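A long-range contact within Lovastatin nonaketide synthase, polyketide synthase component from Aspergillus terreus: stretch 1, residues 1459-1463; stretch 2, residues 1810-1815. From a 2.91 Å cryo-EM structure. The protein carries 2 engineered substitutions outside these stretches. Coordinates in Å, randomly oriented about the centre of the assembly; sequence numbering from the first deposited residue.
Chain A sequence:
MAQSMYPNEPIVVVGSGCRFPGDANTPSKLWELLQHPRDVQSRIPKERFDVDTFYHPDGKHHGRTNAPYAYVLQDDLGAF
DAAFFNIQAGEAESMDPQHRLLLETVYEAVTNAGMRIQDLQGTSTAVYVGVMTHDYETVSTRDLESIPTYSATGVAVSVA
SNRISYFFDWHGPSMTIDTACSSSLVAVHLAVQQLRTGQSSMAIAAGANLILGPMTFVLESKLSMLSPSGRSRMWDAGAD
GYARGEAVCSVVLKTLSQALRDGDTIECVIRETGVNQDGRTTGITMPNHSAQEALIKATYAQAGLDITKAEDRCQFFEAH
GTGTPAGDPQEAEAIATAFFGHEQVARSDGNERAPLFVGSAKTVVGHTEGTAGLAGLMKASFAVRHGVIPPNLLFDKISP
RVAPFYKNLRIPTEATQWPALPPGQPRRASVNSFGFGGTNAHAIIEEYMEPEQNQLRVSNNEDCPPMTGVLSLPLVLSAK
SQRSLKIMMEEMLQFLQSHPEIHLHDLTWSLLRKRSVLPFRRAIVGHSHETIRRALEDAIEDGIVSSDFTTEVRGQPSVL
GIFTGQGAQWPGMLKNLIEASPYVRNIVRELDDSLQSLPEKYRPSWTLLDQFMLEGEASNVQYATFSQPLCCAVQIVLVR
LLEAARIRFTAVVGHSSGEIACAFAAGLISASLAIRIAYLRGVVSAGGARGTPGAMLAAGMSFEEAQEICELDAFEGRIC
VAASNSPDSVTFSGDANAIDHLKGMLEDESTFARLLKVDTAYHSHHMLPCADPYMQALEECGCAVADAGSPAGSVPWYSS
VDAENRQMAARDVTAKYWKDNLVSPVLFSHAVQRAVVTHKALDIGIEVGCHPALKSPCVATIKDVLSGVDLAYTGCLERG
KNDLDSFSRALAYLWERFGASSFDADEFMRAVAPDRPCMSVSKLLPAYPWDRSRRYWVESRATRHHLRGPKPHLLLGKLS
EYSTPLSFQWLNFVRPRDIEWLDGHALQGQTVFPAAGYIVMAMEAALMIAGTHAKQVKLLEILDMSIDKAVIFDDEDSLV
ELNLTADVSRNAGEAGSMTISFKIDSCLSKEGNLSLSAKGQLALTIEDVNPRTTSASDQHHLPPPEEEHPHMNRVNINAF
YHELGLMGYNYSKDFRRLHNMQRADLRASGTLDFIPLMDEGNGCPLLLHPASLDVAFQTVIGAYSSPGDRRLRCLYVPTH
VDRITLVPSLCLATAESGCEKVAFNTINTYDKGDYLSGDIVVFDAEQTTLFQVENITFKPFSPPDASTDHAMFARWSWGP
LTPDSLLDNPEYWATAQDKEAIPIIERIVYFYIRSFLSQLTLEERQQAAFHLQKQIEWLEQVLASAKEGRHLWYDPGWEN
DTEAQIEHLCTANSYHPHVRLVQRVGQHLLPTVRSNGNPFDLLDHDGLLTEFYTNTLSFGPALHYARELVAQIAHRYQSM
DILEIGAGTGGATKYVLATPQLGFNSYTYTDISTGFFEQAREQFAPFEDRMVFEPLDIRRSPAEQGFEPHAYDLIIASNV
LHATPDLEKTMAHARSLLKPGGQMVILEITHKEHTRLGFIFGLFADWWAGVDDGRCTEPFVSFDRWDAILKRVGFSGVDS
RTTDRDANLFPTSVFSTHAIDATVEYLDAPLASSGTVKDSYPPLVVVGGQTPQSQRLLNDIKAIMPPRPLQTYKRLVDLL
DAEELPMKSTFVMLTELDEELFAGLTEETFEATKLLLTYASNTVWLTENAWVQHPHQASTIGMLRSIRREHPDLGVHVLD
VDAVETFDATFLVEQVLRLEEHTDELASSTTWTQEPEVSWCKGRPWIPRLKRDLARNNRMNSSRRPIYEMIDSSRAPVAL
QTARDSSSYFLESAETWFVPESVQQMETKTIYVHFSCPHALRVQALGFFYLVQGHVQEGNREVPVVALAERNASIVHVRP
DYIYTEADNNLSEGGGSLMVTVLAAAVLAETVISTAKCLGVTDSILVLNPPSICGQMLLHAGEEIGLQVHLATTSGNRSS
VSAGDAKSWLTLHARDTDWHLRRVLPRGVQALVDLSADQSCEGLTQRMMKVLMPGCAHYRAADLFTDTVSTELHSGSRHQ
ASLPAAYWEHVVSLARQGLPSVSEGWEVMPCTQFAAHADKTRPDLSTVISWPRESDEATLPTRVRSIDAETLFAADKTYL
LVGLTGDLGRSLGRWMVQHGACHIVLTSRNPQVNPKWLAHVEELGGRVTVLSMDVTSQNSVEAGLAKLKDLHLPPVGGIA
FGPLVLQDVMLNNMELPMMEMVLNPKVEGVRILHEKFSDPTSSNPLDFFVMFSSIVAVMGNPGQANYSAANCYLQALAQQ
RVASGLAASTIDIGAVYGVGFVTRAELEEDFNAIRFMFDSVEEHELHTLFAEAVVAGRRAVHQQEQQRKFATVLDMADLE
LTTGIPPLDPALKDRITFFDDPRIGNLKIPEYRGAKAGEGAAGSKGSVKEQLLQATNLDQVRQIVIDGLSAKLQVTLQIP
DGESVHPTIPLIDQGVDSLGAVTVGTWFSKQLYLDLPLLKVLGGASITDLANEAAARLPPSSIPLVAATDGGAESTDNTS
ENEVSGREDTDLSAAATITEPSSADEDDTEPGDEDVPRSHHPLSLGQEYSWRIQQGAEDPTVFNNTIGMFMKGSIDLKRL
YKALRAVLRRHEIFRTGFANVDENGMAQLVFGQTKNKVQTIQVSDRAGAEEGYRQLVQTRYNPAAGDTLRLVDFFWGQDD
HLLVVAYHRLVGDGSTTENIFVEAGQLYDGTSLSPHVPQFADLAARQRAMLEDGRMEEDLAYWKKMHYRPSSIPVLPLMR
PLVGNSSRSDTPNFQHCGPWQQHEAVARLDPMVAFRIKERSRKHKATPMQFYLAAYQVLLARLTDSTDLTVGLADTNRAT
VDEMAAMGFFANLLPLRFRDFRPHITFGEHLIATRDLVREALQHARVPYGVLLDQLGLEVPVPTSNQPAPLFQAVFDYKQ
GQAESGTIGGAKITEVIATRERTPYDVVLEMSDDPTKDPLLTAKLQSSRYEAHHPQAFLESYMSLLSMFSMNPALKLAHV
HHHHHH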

# COMPACT_ATOMS: atom_id res chain seq x y z
N THR A 1459 -45.95 -40.62 -4.49
CA THR A 1459 -45.55 -41.78 -3.71
C THR A 1459 -44.05 -41.70 -3.45
O THR A 1459 -43.27 -41.49 -4.39
N PRO A 1460 -43.60 -41.87 -2.20
CA PRO A 1460 -42.17 -41.72 -1.91
C PRO A 1460 -41.35 -42.85 -2.52
O PRO A 1460 -41.56 -44.02 -2.20
N GLN A 1461 -40.42 -42.48 -3.40
CA GLN A 1461 -39.45 -43.43 -3.95
C GLN A 1461 -40.14 -44.53 -4.76
O GLN A 1461 -39.99 -45.72 -4.47
N LEU A 1462 -40.90 -44.13 -5.77
CA LEU A 1462 -41.50 -45.09 -6.69
C LEU A 1462 -40.62 -45.24 -7.93
O LEU A 1462 -39.99 -44.28 -8.38
N GLY A 1463 -40.59 -46.46 -8.46
CA GLY A 1463 -39.65 -46.81 -9.51
C GLY A 1463 -40.05 -46.41 -10.91
O GLY A 1463 -40.49 -47.26 -11.69
N LEU A 1810 -35.09 -52.75 -2.72
CA LEU A 1810 -34.18 -51.87 -2.01
C LEU A 1810 -34.47 -50.43 -2.38
O LEU A 1810 -34.28 -50.03 -3.53
N LYS A 1811 -34.95 -49.65 -1.41
CA LYS A 1811 -35.29 -48.25 -1.63
C LYS A 1811 -34.51 -47.38 -0.66
O LYS A 1811 -34.49 -47.66 0.55
N ARG A 1812 -33.89 -46.33 -1.18
CA ARG A 1812 -33.06 -45.46 -0.36
C ARG A 1812 -33.86 -44.98 0.84
O ARG A 1812 -34.85 -44.26 0.70
N ASP A 1813 -33.41 -45.37 2.04
CA ASP A 1813 -34.08 -44.97 3.27
C ASP A 1813 -33.74 -43.50 3.52
O ASP A 1813 -32.80 -43.15 4.23
N LEU A 1814 -34.55 -42.63 2.91
CA LEU A 1814 -34.25 -41.21 2.92
C LEU A 1814 -34.15 -40.65 4.33
O LEU A 1814 -33.47 -39.63 4.52
N ALA A 1815 -34.78 -41.28 5.31
CA ALA A 1815 -34.64 -40.81 6.69
C ALA A 1815 -33.20 -40.91 7.15
O ALA A 1815 -32.58 -39.90 7.52

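This is a small, largely polar contact in which two side chains, Gln1461 and Lys1811, reach across in opposite senses between a loop and the end of a strand, burying 239 Å² in total over a sequence separation of at least 349 residues. The backbones themselves stay apart: the nearest CA atoms, those of Gln1461 and Lys1811, lie 6.8 Å from each other, so side chains must fill the gap.

Both residues direct CA-to-CB toward the other stretch, and they carry the largest covered areas, 116 Å² for Gln1461 and 63 Å² for Lys1811. Lys1811 starts from an m chi1 (-59°), passes through an off-well chi2 (-136°), and continues with chi3 m and chi4 t, a course that brings its ammonium group to the loop backbone. There Lys1811 NZ donates a hydrogen bond to Gln1461 O at 2.6 Å, and Pro1460 O lies 3.5 Å from the same NZ. The charged group is thus met by main-chain carbonyl oxygens, and no carboxylate from either stretch takes part.

Gln1461 has positive phi and psi (63/57) and adopts chi1 m and chi2 t, which carries its side chain to the turn that follows the strand. Its terminal amide comes close to Arg1812 O and to the side chain of Leu1814, but it is probably flipped in the model, so the roles of its two end atoms remain open.

Leu1814, at the start of the helix, also points toward the loop; its m,t rotamer contributes a modest 30 Å² of cover. Arg1812 leaves sideways and its end leads away, its guanidinium being bonded elsewhere in the structure. Asp1813 points away and serves its own stretch instead, its OD1 capping the helix by a weak bond from Ala1815 N at 3.5 Å (137°). Leu1462 likewise turns away.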

# COMPACT_ATOMS: atom_id res chain seq x y z
CB THR A 1459 -45.89 -43.08 -4.44
OG1 THR A 1459 -47.28 -43.09 -4.77
CG2 THR A 1459 -45.56 -44.28 -3.58
CB PRO A 1460 -42.11 -41.74 -0.38
CG PRO A 1460 -43.31 -42.54 0.02
CD PRO A 1460 -44.37 -42.22 -0.99
CB GLN A 1461 -38.59 -44.03 -2.83
CG GLN A 1461 -38.00 -43.01 -1.87
CD GLN A 1461 -37.66 -43.61 -0.53
OE1 GLN A 1461 -37.15 -44.73 -0.45
NE2 GLN A 1461 -37.96 -42.88 0.54
CB LEU A 1462 -42.92 -44.67 -7.07
CG LEU A 1462 -43.12 -43.67 -8.21
CD1 LEU A 1462 -43.23 -44.38 -9.56
CD2 LEU A 1462 -44.35 -42.83 -7.95
CB LEU A 1810 -32.73 -52.24 -2.33
CG LEU A 1810 -32.44 -53.74 -2.31
CD1 LEU A 1810 -30.98 -54.00 -2.56
CD2 LEU A 1810 -32.88 -54.34 -0.99
CB LYS A 1811 -36.79 -48.02 -1.48
CG LYS A 1811 -37.62 -48.85 -2.44
CD LYS A 1811 -38.74 -48.05 -3.10
CE LYS A 1811 -39.94 -47.88 -2.19
NZ LYS A 1811 -41.13 -47.42 -2.94
CB ARG A 1812 -32.58 -44.27 -1.18
CG ARG A 1812 -31.84 -44.63 -2.46
CD ARG A 1812 -30.56 -45.40 -2.18
NE ARG A 1812 -29.77 -45.60 -3.38
CZ ARG A 1812 -28.67 -46.33 -3.44
NH1 ARG A 1812 -28.20 -46.96 -2.38
NH2 ARG A 1812 -28.02 -46.44 -4.60
CB ASP A 1813 -33.65 -45.86 4.43
CG ASP A 1813 -34.42 -45.56 5.71
OD1 ASP A 1813 -35.32 -44.70 5.67
OD2 ASP A 1813 -34.12 -46.19 6.74
CB LEU A 1814 -35.32 -40.45 2.13
CG LEU A 1814 -35.44 -40.83 0.66
CD1 LEU A 1814 -36.53 -40.01 -0.02
CD2 LEU A 1814 -34.12 -40.66 -0.07
CB ALA A 1815 -35.56 -41.62 7.61